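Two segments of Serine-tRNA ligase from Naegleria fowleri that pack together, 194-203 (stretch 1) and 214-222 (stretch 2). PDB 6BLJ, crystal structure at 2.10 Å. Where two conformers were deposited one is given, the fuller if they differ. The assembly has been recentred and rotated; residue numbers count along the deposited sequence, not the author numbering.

Stretch 1, residues 194-203: IMRKLGGLAT
Stretch 2 (214-222) GYFLLGDLV

Stretch 1 enters as the last turn of a helix that begins earlier in the chain, turns on two glycines and leaves as a short strand; in stretch 2 the strand, Phe216 to Leu218, runs antiparallel to that strand, and a helix starts after Gly219. The register pairs Gly200 with Leu218, Leu201 with Leu217, Ala202 with Phe216 and Thr203 with Tyr215, at CA-CA separations of 4.4, 4.9, 5.1 and 4.6 Å.

Ile194 through Lys197 are helical, phi near -65° and psi from -50° to -27°. Met195, extended as m, t, t, lays CG 3.7 Å from Leu221 CD1. Arg196 points away from stretch 2; its chain (m, t, t) instead reaches along its own stretch, where NH2 donates to Thr203 OG1 at 2.9 Å and so ties the helix to the first residue beyond the strand. Leu198 (m, t) points toward stretch 2 and sets CD1 4.1 Å from CD2 of Leu221, also m, t. Leu221 thus meets the side chains of both Met195 and Leu198.

The helix closes with a Schellman motif: Gly199, at phi/psi 71/26, gives N to Arg196 O at 2.9 Å, and Gly200 N bonds to Met195 O at 2.9 Å. Positive phi favours glycine at 199, whereas at Gly200 (-110/3) the need is for space: an ideal CB would lie 2.6 Å from Leu221 CD1, a clash. Gly200 O accepts from Leu218 N at 2.9 Å and 161°, with a CA-H...O contact from Leu217 CA to Gly200 O at 3.4 Å.

Leu201 (-142/126; t, p) and Leu217 form a non-hydrogen-bonded pair, with side chains on the same face of the sheet. Leu217, chi1 -148° and chi2 67° in the conformer given, brings CD1 4.2 Å from Leu201 CD1, which also lies 4.0 Å from Tyr215 CB.

Ala202 (-123/88) and Phe216 (-106/138) are the hydrogen-bonded pair, on the other face. Ala202 N donates to Phe216 O at 3.0 Å and 170°, and Phe216 N returns a bond to Ala202 O at 3.2 Å and 175°; both are nearly straight. Ala202 CB sits 4.2 Å from Phe216 CB and 4.1 Å from CD1 of Leu218 (m, p), while the Phe216 ring, chi1 m, leads away from stretch 1. Ala202 is also the N-cap residue of the next helix, so the strand ends here and Thr203 (-77/-25, chi1 p) is already helical. Gly219 (71/-138) holds the same N-cap position in stretch 2, and in the helix after it Leu221 points toward stretch 1.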

# COMPACT_ATOMS: atom_id res chain seq x y z
N ILE A 194 -17.54 -27.91 -11.96
CA ILE A 194 -18.39 -28.73 -11.10
C ILE A 194 -19.30 -27.85 -10.26
O ILE A 194 -20.52 -28.08 -10.20
CB ILE A 194 -17.51 -29.63 -10.21
CG1 ILE A 194 -16.74 -30.63 -11.08
CG2 ILE A 194 -18.38 -30.34 -9.20
CD1 ILE A 194 -15.65 -31.39 -10.32
N MET A 195 -18.74 -26.85 -9.58
CA MET A 195 -19.54 -26.02 -8.69
C MET A 195 -20.61 -25.24 -9.45
O MET A 195 -21.74 -25.08 -8.97
CB MET A 195 -18.65 -25.06 -7.89
CG MET A 195 -17.73 -25.78 -6.91
SD MET A 195 -16.79 -24.62 -5.89
CE MET A 195 -15.98 -25.79 -4.79
N ARG A 196 -20.27 -24.75 -10.65
CA ARG A 196 -21.27 -24.07 -11.46
C ARG A 196 -22.35 -25.04 -11.94
O ARG A 196 -23.54 -24.68 -12.01
CB ARG A 196 -20.61 -23.37 -12.65
CG ARG A 196 -19.87 -22.07 -12.29
CD ARG A 196 -19.22 -21.43 -13.53
NE ARG A 196 -18.60 -20.15 -13.20
CZ ARG A 196 -17.66 -19.59 -13.95
NH1 ARG A 196 -17.24 -20.20 -15.06
NH2 ARG A 196 -17.13 -18.42 -13.60
N LYS A 197 -21.96 -26.26 -12.30
CA LYS A 197 -22.95 -27.25 -12.74
C LYS A 197 -23.87 -27.66 -11.59
O LYS A 197 -25.00 -28.09 -11.84
CB LYS A 197 -22.25 -28.47 -13.35
CG LYS A 197 -21.77 -28.26 -14.78
CD LYS A 197 -20.85 -29.39 -15.25
CE LYS A 197 -21.59 -30.72 -15.37
NZ LYS A 197 -22.69 -30.63 -16.37
N LEU A 198 -23.39 -27.57 -10.35
CA LEU A 198 -24.25 -27.77 -9.19
C LEU A 198 -25.17 -26.59 -8.93
O LEU A 198 -26.07 -26.71 -8.09
CB LEU A 198 -23.42 -28.05 -7.94
CG LEU A 198 -22.58 -29.33 -7.90
CD1 LEU A 198 -21.59 -29.29 -6.73
CD2 LEU A 198 -23.47 -30.57 -7.83
N GLY A 199 -24.97 -25.46 -9.61
CA GLY A 199 -25.69 -24.25 -9.25
C GLY A 199 -25.24 -23.65 -7.94
O GLY A 199 -26.02 -22.95 -7.29
N GLY A 200 -24.00 -23.90 -7.53
CA GLY A 200 -23.59 -23.51 -6.20
C GLY A 200 -22.60 -22.36 -6.12
O GLY A 200 -22.13 -22.03 -5.03
N LEU A 201 -22.24 -21.76 -7.25
CA LEU A 201 -21.18 -20.77 -7.26
C LEU A 201 -21.53 -19.66 -8.23
O LEU A 201 -21.78 -19.91 -9.41
CB LEU A 201 -19.84 -21.40 -7.65
CG LEU A 201 -18.64 -20.47 -7.78
CD1 LEU A 201 -18.36 -19.82 -6.43
CD2 LEU A 201 -17.38 -21.21 -8.29
N ALA A 202 -21.49 -18.42 -7.73
CA ALA A 202 -21.78 -17.23 -8.53
C ALA A 202 -20.58 -16.28 -8.48
O ALA A 202 -20.53 -15.38 -7.65
CB ALA A 202 -23.05 -16.55 -8.02
N THR A 203 -19.62 -16.47 -9.39
CA THR A 203 -18.48 -15.56 -9.46
C THR A 203 -18.84 -14.25 -10.15
O THR A 203 -18.18 -13.24 -9.91
CB THR A 203 -17.32 -16.21 -10.21
OG1 THR A 203 -17.72 -16.44 -11.57
CG2 THR A 203 -16.92 -17.56 -9.54
N GLY A 214 -14.17 -12.08 -5.99
CA GLY A 214 -15.36 -12.18 -5.15
C GLY A 214 -16.29 -13.31 -5.58
O GLY A 214 -16.42 -13.62 -6.76
N TYR A 215 -16.96 -13.92 -4.60
CA TYR A 215 -17.85 -15.04 -4.91
C TYR A 215 -19.02 -15.07 -3.94
O TYR A 215 -18.90 -14.67 -2.79
CB TYR A 215 -17.10 -16.40 -4.88
CG TYR A 215 -16.56 -16.78 -3.50
CD1 TYR A 215 -15.36 -16.23 -3.03
CD2 TYR A 215 -17.22 -17.70 -2.68
CE1 TYR A 215 -14.84 -16.57 -1.76
CE2 TYR A 215 -16.71 -18.07 -1.42
CZ TYR A 215 -15.53 -17.49 -0.98
OH TYR A 215 -15.02 -17.82 0.25
N PHE A 216 -20.16 -15.56 -4.43
CA PHE A 216 -21.23 -16.09 -3.58
C PHE A 216 -21.23 -17.61 -3.70
O PHE A 216 -21.08 -18.14 -4.80
CB PHE A 216 -22.63 -15.61 -3.99
CG PHE A 216 -22.89 -14.13 -3.80
CD1 PHE A 216 -23.72 -13.68 -2.77
CD2 PHE A 216 -22.38 -13.21 -4.70
CE1 PHE A 216 -24.01 -12.31 -2.63
CE2 PHE A 216 -22.64 -11.82 -4.56
CZ PHE A 216 -23.47 -11.37 -3.53
N LEU A 217 -21.41 -18.29 -2.56
CA LEU A 217 -21.63 -19.73 -2.53
C LEU A 217 -23.10 -19.97 -2.21
O LEU A 217 -23.69 -19.26 -1.38
CB LEU A 217 -20.72 -20.39 -1.48
CG LEU A 217 -20.22 -21.82 -1.72
CD1 LEU A 217 -19.27 -21.87 -2.92
CD2 LEU A 217 -19.54 -22.40 -0.48
N LEU A 218 -23.71 -20.95 -2.89
CA LEU A 218 -25.15 -21.22 -2.73
C LEU A 218 -25.47 -22.69 -2.46
O LEU A 218 -24.81 -23.60 -2.97
CB LEU A 218 -25.96 -20.80 -3.98
CG LEU A 218 -25.96 -19.30 -4.35
CD1 LEU A 218 -24.76 -18.99 -5.19
CD2 LEU A 218 -27.24 -18.89 -5.06
N GLY A 219 -26.54 -22.91 -1.69
CA GLY A 219 -27.14 -24.24 -1.60
C GLY A 219 -26.30 -25.24 -0.84
O GLY A 219 -25.73 -24.94 0.22
N ASP A 220 -26.23 -26.47 -1.37
CA ASP A 220 -25.59 -27.55 -0.61
C ASP A 220 -24.10 -27.27 -0.36
O ASP A 220 -23.55 -27.71 0.66
CB ASP A 220 -25.79 -28.88 -1.33
CG ASP A 220 -27.24 -29.35 -1.33
OD1 ASP A 220 -28.05 -28.91 -0.48
OD2 ASP A 220 -27.59 -30.18 -2.18
N LEU A 221 -23.44 -26.53 -1.25
CA LEU A 221 -22.03 -26.20 -1.04
C LEU A 221 -21.85 -25.36 0.22
O LEU A 221 -20.86 -25.52 0.95
CB LEU A 221 -21.48 -25.46 -2.26
CG LEU A 221 -21.23 -26.32 -3.51
CD1 LEU A 221 -20.60 -25.44 -4.60
CD2 LEU A 221 -20.37 -27.54 -3.20
N VAL A 222 -22.78 -24.44 0.49
CA VAL A 222 -22.77 -23.71 1.76
C VAL A 222 -22.90 -24.68 2.94
O VAL A 222 -22.16 -24.59 3.94
CB VAL A 222 -23.90 -22.66 1.79
CG1 VAL A 222 -23.96 -21.96 3.16
CG2 VAL A 222 -23.73 -21.64 0.66